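Local coordinates for chorismate mutase (Helicobacter pylori, PDB 6AL9), which probably catalyses the rearrangement of chorismate to prephenate, as a type II chorismate mutase built from two copies of an all-helical chain, at residues His66-Gly69 with Glu70-Thr73; Gly74-Thr77 with Glu78-Ile82. One frame throughout, in Å; residues are numbered along the deposited sequence.

Contact 1. Residues His66-Gly69 with Glu70-Thr73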
ATOM      1  N   HIS B  66       8.148 -10.777   6.068  1.00 34.45           N
ATOM      2  CA  HIS B  66       8.276 -11.007   4.646  1.00 33.65           C
ATOM      3  C   HIS B  66       8.771  -9.792   3.853  1.00 35.15           C
ATOM      4  O   HIS B  66       9.291  -9.938   2.754  1.00 36.62           O
ATOM      5  CB  HIS B  66       6.930 -11.429   4.085  1.00 35.57           C
ATOM      6  CG  HIS B  66       6.288 -12.552   4.824  1.00 34.47           C
ATOM      7  ND1 HIS B  66       6.741 -13.849   4.743  1.00 35.26           N
ATOM      8  CD2 HIS B  66       5.214 -12.575   5.648  1.00 35.54           C
ATOM      9  CE1 HIS B  66       5.975 -14.625   5.488  1.00 36.49           C
ATOM     10  NE2 HIS B  66       5.040 -13.877   6.046  1.00 37.85           N
ATOM     11  N   LEU B  67       8.577  -8.585   4.352  1.00 38.09           N
ATOM     12  CA  LEU B  67       8.999  -7.428   3.571  1.00 41.03           C
ATOM     13  C   LEU B  67      10.515  -7.438   3.521  1.00 41.29           C
ATOM     14  O   LEU B  67      11.159  -7.750   4.510  1.00 38.84           O
ATOM     15  CB  LEU B  67       8.516  -6.112   4.192  1.00 43.44           C
ATOM     16  CG  LEU B  67       7.010  -5.833   4.243  1.00 41.90           C
ATOM     17  CD1 LEU B  67       6.746  -4.383   4.637  1.00 38.84           C
ATOM     18  CD2 LEU B  67       6.323  -6.189   2.937  1.00 40.76           C
ATOM     19  N   ASN B  68      11.074  -7.098   2.366  1.00 39.59           N
ATOM     20  CA  ASN B  68      12.472  -6.681   2.261  1.00 35.83           C
ATOM     21  C   ASN B  68      12.549  -5.403   1.420  1.00 34.25           C
ATOM     22  O   ASN B  68      11.536  -4.801   1.119  1.00 30.57           O
ATOM     23  CB  ASN B  68      13.269  -7.789   1.608  1.00 37.21           C
ATOM     24  CG  ASN B  68      12.673  -8.209   0.292  1.00 38.26           C
ATOM     25  OD1 ASN B  68      12.154  -7.375  -0.462  1.00 42.16           O
ATOM     26  ND2 ASN B  68      12.713  -9.495   0.011  1.00 39.56           N
ATOM     27  N   GLY B  69      13.759  -4.994   1.055  1.00 37.93           N
ATOM     28  CA  GLY B  69      13.992  -3.755   0.311  1.00 37.21           C
ATOM     29  C   GLY B  69      13.368  -3.725  -1.069  1.00 37.17           C
ATOM     30  O   GLY B  69      12.831  -2.701  -1.471  1.00 36.99           O
ATOM     31  N   GLU B  70      13.421  -4.837  -1.797  1.00 37.80           N
ATOM     32  CA  GLU B  70      12.787  -4.901  -3.113  1.00 37.78           C
ATOM     33  C   GLU B  70      11.279  -4.667  -3.017  1.00 33.79           C
ATOM     34  O   GLU B  70      10.699  -3.956  -3.839  1.00 34.57           O
ATOM     35  CB  GLU B  70      12.972  -6.277  -3.743  1.00 42.41           C
ATOM     36  CG  GLU B  70      14.287  -6.526  -4.432  1.00 48.62           C
ATOM     37  CD  GLU B  70      14.297  -7.907  -5.047  1.00 52.34           C
ATOM     38  OE1 GLU B  70      13.337  -8.223  -5.781  1.00 59.87           O
ATOM     39  OE2 GLU B  70      15.226  -8.688  -4.769  1.00 57.16           O
ATOM     40  N   ILE B  71      10.654  -5.308  -2.037  1.00 28.97           N
ATOM     41  CA  ILE B  71       9.199  -5.279  -1.885  1.00 27.31           C
ATOM     42  C   ILE B  71       8.737  -3.892  -1.423  1.00 24.34           C
ATOM     43  O   ILE B  71       7.711  -3.408  -1.880  1.00 22.24           O
ATOM     44  CB  ILE B  71       8.712  -6.348  -0.873  1.00 27.96           C
ATOM     45  CG1 ILE B  71       8.928  -7.759  -1.436  1.00 30.82           C
ATOM     46  CG2 ILE B  71       7.245  -6.143  -0.538  1.00 27.76           C
ATOM     47  CD1 ILE B  71       8.667  -8.887  -0.440  1.00 32.47           C
ATOM     48  N   LEU B  72       9.502  -3.267  -0.521  1.00 23.48           N
ATOM     49  CA  LEU B  72       9.229  -1.898  -0.060  1.00 22.32           C
ATOM     50  C   LEU B  72       9.411  -0.901  -1.191  1.00 21.83           C
ATOM     51  O   LEU B  72       8.576  -0.011  -1.355  1.00 19.68           O
ATOM     52  CB  LEU B  72      10.099  -1.507   1.137  1.00 22.24           C
ATOM     53  CG  LEU B  72       9.650  -2.039   2.508  1.00 22.70           C
ATOM     54  CD1 LEU B  72      10.777  -2.065   3.528  1.00 23.69           C
ATOM     55  CD2 LEU B  72       8.476  -1.251   3.052  1.00 21.66           C
ATOM     56  N   THR B  73      10.493  -1.058  -1.959  1.00 22.67           N
ATOM     57  CA  THR B  73      10.779  -0.181  -3.085  1.00 24.23           C
ATOM     58  C   THR B  73       9.617  -0.212  -4.082  1.00 25.09           C
ATOM     59  O   THR B  73       9.123   0.824  -4.483  1.00 28.78           O
ATOM     60  CB  THR B  73      12.119  -0.558  -3.789  1.00 25.49           C
ATOM     61  OG1 THR B  73      13.230  -0.308  -2.909  1.00 25.11           O
ATOM     62  CG2 THR B  73      12.319   0.258  -5.059  1.00 26.13           C
TER
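Asn68 folds its side chain back over the first turn of helix 69-93 and offers OD1 to the backbone N of Ile71, 3.0 Å away. Its CG sits between the backbone N and the carbonyl carbon (chi1 54°), which turns the amide toward the helix start. The bond is straight at both ends: the N-H...O angle is 161°, and the amide C=O points almost directly at the donor. Asn68 is thus the N-cap, and its own O takes the N-H of Leu72, with Leu72 N 3.0 Å from Asn68 O.

The Ile71 side chain runs at about a right angle to the capping amide. Ile71 CG1 passes 3.4 Å from Asn68 OD1, and Ile71 CD1 reaches on to His66 O at 3.4 Å. The other branch, Ile71 CG2, anti to the backbone N, meets Leu67 CD2 at 3.6 Å. Leu67 divides its two methyls between neighbours, since Leu67 CD1 touches Leu72 CD2 at 3.9 Å; it crosses both partners nearly at right angles, forming a small apolar patch beside the capped turn. Gly69 O, next along the chain, is gripped twice by Thr73 from one turn on. Thr73 N and Thr73 OG1, the latter 2.8 Å from Gly69 O, arrive from opposite faces of the carbonyl plane, and the hydroxyl is the donor.

The second subunit holds the approach to this turn: its Asp28 accepts from the backbone N of both His66 and Leu67, its Glu32 binds His66 NE2, and its Leu31 packs on Leu67. The cap occupies an amide N-H that has no helical carbonyl before it, while the doubled bond ties the Thr73 hydroxyl to the first turn. This is consistent with polar groups defining the start of helix 69-93, with the leucine-isoleucine cluster seating the incoming loop against it.

Contact 2. Residues Gly74-Thr77 with Glu78-Ile82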
ATOM      1  N   GLY B  74       9.134  -1.394  -4.434  1.00 25.68           N
ATOM      2  CA  GLY B  74       8.000  -1.490  -5.337  1.00 25.19           C
ATOM      3  C   GLY B  74       6.750  -0.890  -4.726  1.00 24.60           C
ATOM      4  O   GLY B  74       6.088  -0.042  -5.329  1.00 25.55           O
ATOM      5  N   PHE B  75       6.413  -1.337  -3.529  1.00 22.11           N
ATOM      6  CA  PHE B  75       5.287  -0.759  -2.837  1.00 21.62           C
ATOM      7  C   PHE B  75       5.311   0.792  -2.828  1.00 22.20           C
ATOM      8  O   PHE B  75       4.344   1.458  -3.230  1.00 19.90           O
ATOM      9  CB  PHE B  75       5.232  -1.288  -1.414  1.00 20.95           C
ATOM     10  CG  PHE B  75       3.964  -0.928  -0.683  1.00 20.55           C
ATOM     11  CD1 PHE B  75       2.747  -1.410  -1.117  1.00 20.02           C
ATOM     12  CD2 PHE B  75       4.001  -0.112   0.435  1.00 19.82           C
ATOM     13  CE1 PHE B  75       1.568  -1.106  -0.436  1.00 21.14           C
ATOM     14  CE2 PHE B  75       2.838   0.211   1.108  1.00 21.09           C
ATOM     15  CZ  PHE B  75       1.613  -0.289   0.679  1.00 21.05           C
ATOM     16  N   TYR B  76       6.413   1.365  -2.350  1.00 22.72           N
ATOM     17  CA  TYR B  76       6.455   2.802  -2.135  1.00 21.53           C
ATOM     18  C   TYR B  76       6.671   3.584  -3.388  1.00 21.18           C
ATOM     19  O   TYR B  76       6.306   4.727  -3.436  1.00 18.71           O
ATOM     20  CB  TYR B  76       7.438   3.199  -1.032  1.00 21.52           C
ATOM     21  CG  TYR B  76       6.750   3.200   0.319  1.00 21.02           C
ATOM     22  CD1 TYR B  76       5.958   4.271   0.712  1.00 20.56           C
ATOM     23  CD2 TYR B  76       6.815   2.093   1.160  1.00 20.94           C
ATOM     24  CE1 TYR B  76       5.300   4.269   1.917  1.00 19.89           C
ATOM     25  CE2 TYR B  76       6.162   2.088   2.367  1.00 20.27           C
ATOM     26  CZ  TYR B  76       5.411   3.180   2.730  1.00 20.73           C
ATOM     27  OH  TYR B  76       4.748   3.179   3.926  1.00 25.10           O
ATOM     28  N   THR B  77       7.239   2.974  -4.420  1.00 23.12           N
ATOM     29  CA  THR B  77       7.332   3.663  -5.708  1.00 25.26           C
ATOM     30  C   THR B  77       5.929   4.079  -6.126  1.00 23.88           C
ATOM     31  O   THR B  77       5.696   5.217  -6.531  1.00 23.22           O
ATOM     32  CB  THR B  77       8.003   2.813  -6.818  1.00 28.27           C
ATOM     33  OG1 THR B  77       9.407   2.613  -6.512  1.00 27.61           O
ATOM     34  CG2 THR B  77       7.901   3.563  -8.165  1.00 28.56           C
ATOM     35  N   GLU B  78       4.983   3.153  -5.970  1.00 23.80           N
ATOM     36  CA  GLU B  78       3.601   3.401  -6.335  1.00 21.69           C
ATOM     37  C   GLU B  78       2.945   4.394  -5.379  1.00 19.88           C
ATOM     38  O   GLU B  78       2.287   5.362  -5.824  1.00 18.43           O
ATOM     39  CB  GLU B  78       2.841   2.086  -6.343  1.00 22.71           C
ATOM     40  CG  GLU B  78       1.383   2.196  -6.731  1.00 24.63           C
ATOM     41  CD  GLU B  78       1.168   2.757  -8.129  1.00 28.89           C
ATOM     42  OE1 GLU B  78       0.042   3.230  -8.395  1.00 32.03           O
ATOM     43  OE2 GLU B  78       2.100   2.715  -8.965  1.00 31.16           O
ATOM     44  N   VAL B  79       3.127   4.156  -4.084  1.00 17.05           N
ATOM     45  CA  VAL B  79       2.669   5.092  -3.069  1.00 17.41           C
ATOM     46  C   VAL B  79       3.150   6.534  -3.275  1.00 17.64           C
ATOM     47  O   VAL B  79       2.362   7.485  -3.143  1.00 17.70           O
ATOM     48  CB  VAL B  79       3.061   4.622  -1.655  1.00 16.94           C
ATOM     49  CG1 VAL B  79       2.713   5.679  -0.617  1.00 16.31           C
ATOM     50  CG2 VAL B  79       2.318   3.345  -1.322  1.00 16.53           C
ATOM     51  N   PHE B  80       4.433   6.709  -3.584  1.00 19.53           N
ATOM     52  CA  PHE B  80       4.992   8.038  -3.830  1.00 20.33           C
ATOM     53  C   PHE B  80       4.441   8.622  -5.136  1.00 23.14           C
ATOM     54  O   PHE B  80       4.144   9.816  -5.173  1.00 24.04           O
ATOM     55  CB  PHE B  80       6.531   8.032  -3.907  1.00 21.14           C
ATOM     56  CG  PHE B  80       7.242   7.677  -2.608  1.00 20.58           C
ATOM     57  CD1 PHE B  80       6.762   8.070  -1.386  1.00 20.72           C
ATOM     58  CD2 PHE B  80       8.393   6.934  -2.638  1.00 20.68           C
ATOM     59  CE1 PHE B  80       7.412   7.737  -0.224  1.00 20.73           C
ATOM     60  CE2 PHE B  80       9.055   6.597  -1.482  1.00 20.31           C
ATOM     61  CZ  PHE B  80       8.559   6.992  -0.272  1.00 20.45           C
ATOM     62  N   LYS B  81       4.309   7.804  -6.188  1.00 24.05           N
ATOM     63  CA  LYS B  81       3.582   8.228  -7.408  1.00 27.72           C
ATOM     64  C   LYS B  81       2.162   8.680  -7.122  1.00 25.16           C
ATOM     65  O   LYS B  81       1.761   9.740  -7.568  1.00 23.20           O
ATOM     66  CB  LYS B  81       3.548   7.138  -8.486  1.00 31.16           C
ATOM     67  CG  LYS B  81       4.865   7.044  -9.231  1.00 38.06           C
ATOM     68  CD  LYS B  81       4.801   6.151 -10.457  1.00 44.33           C
ATOM     69  CE  LYS B  81       6.207   5.866 -10.996  1.00 45.65           C
ATOM     70  NZ  LYS B  81       6.321   4.460 -11.499  1.00 48.98           N
ATOM     71  N   ILE B  82       1.404   7.864  -6.402  1.00 22.10           N
ATOM     72  CA  ILE B  82       0.056   8.242  -6.066  1.00 22.76           C
ATOM     73  C   ILE B  82       0.016   9.566  -5.289  1.00 23.45           C
ATOM     74  O   ILE B  82      -0.736  10.468  -5.618  1.00 23.34           O
ATOM     75  CB  ILE B  82      -0.617   7.183  -5.210  1.00 21.52           C
ATOM     76  CG1 ILE B  82      -1.020   5.981  -6.064  1.00 21.29           C
ATOM     77  CG2 ILE B  82      -1.854   7.772  -4.536  1.00 21.39           C
ATOM     78  CD1 ILE B  82      -1.388   4.790  -5.207  1.00 21.50           C
TER
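Tyr76 and Phe80, one turn apart on helix 69-93, make the close-packed side of this stretch. Tyr76 CB lies over a face of the Phe80 ring, 4.2 Å from its centroid and 26° off the normal, a CH-pi contact. The two rings are tilted by 42° and meet obliquely. Phe80 CG is anti to the carbonyl carbon (chi1 -66°), which brings the ring back over the preceding turn, where Phe80 CD2 comes within 3.1 Å of Tyr76 O. That same Tyr76 O accepts the backbone N-H of Phe80, with Phe80 N 2.7 Å away.

Val79 fills the neighbouring strip of the helix and splits its methyls between two rings. Val79 CG1 runs alongside Tyr76, 3.8 Å from Tyr76 CD1, with both side chains pointing the same way. Val79 CG2 stands over one face of Phe75, displaced toward the ring's rim and 4.0 Å from Phe75 CE2, making a second CH-pi contact.

The packing is looser where Thr77 and Lys81 lie. Lys81 runs alongside Thr77, but Lys81 NZ comes no nearer than 3.8 Å to the methyl Thr77 CG2, and its chain is exposed to solvent. The Thr77 hydroxyl turns back to Thr73 O instead. Glu78 is more enclosed, packing on Gly74 of the second subunit. Separately, the helix's backbone bonding weakens locally at Glu78 N, which has a long bond to Gly74 O and a strongly bent one to Phe75 O.

The aromatic side faces the other helices of the protein. Tyr76 rests on Leu56 and Leu59 and Phe80 on Glu52 and Ile55, all of helix 49-61, while Arg30 of helix 9-41 touches Tyr76, Val79 and Phe80. The Phe80 side chain lies beside bound p-hydroxybenzoic acid. Phe75 meets Phe75 and Leu27 of the second subunit, so this segment of helix 69-93 lies between the ligand-pocket region and the dimer interface.

How the contacts relate
Contacts 1 and 2 follow each other without a gap, their centres about 12 Å apart. Contact 1 spans the end of the loop after helix 49-61 and the start of helix 69-93; contact 2 continues along the same helix. The path leads inward, the contact centres lying about 14 Å and then about 6 Å from the centre of the chain, and from a region away from the annotated sites to one beside bound p-hydroxybenzoic acid. Both contacts touch the second subunit, and Ile71 of contact 1 packs on Ile82 of that subunit, the counterpart of a residue in contact 2. Helix 69-93 thus runs from a capped end at the second subunit to the neighbourhood of the ligand.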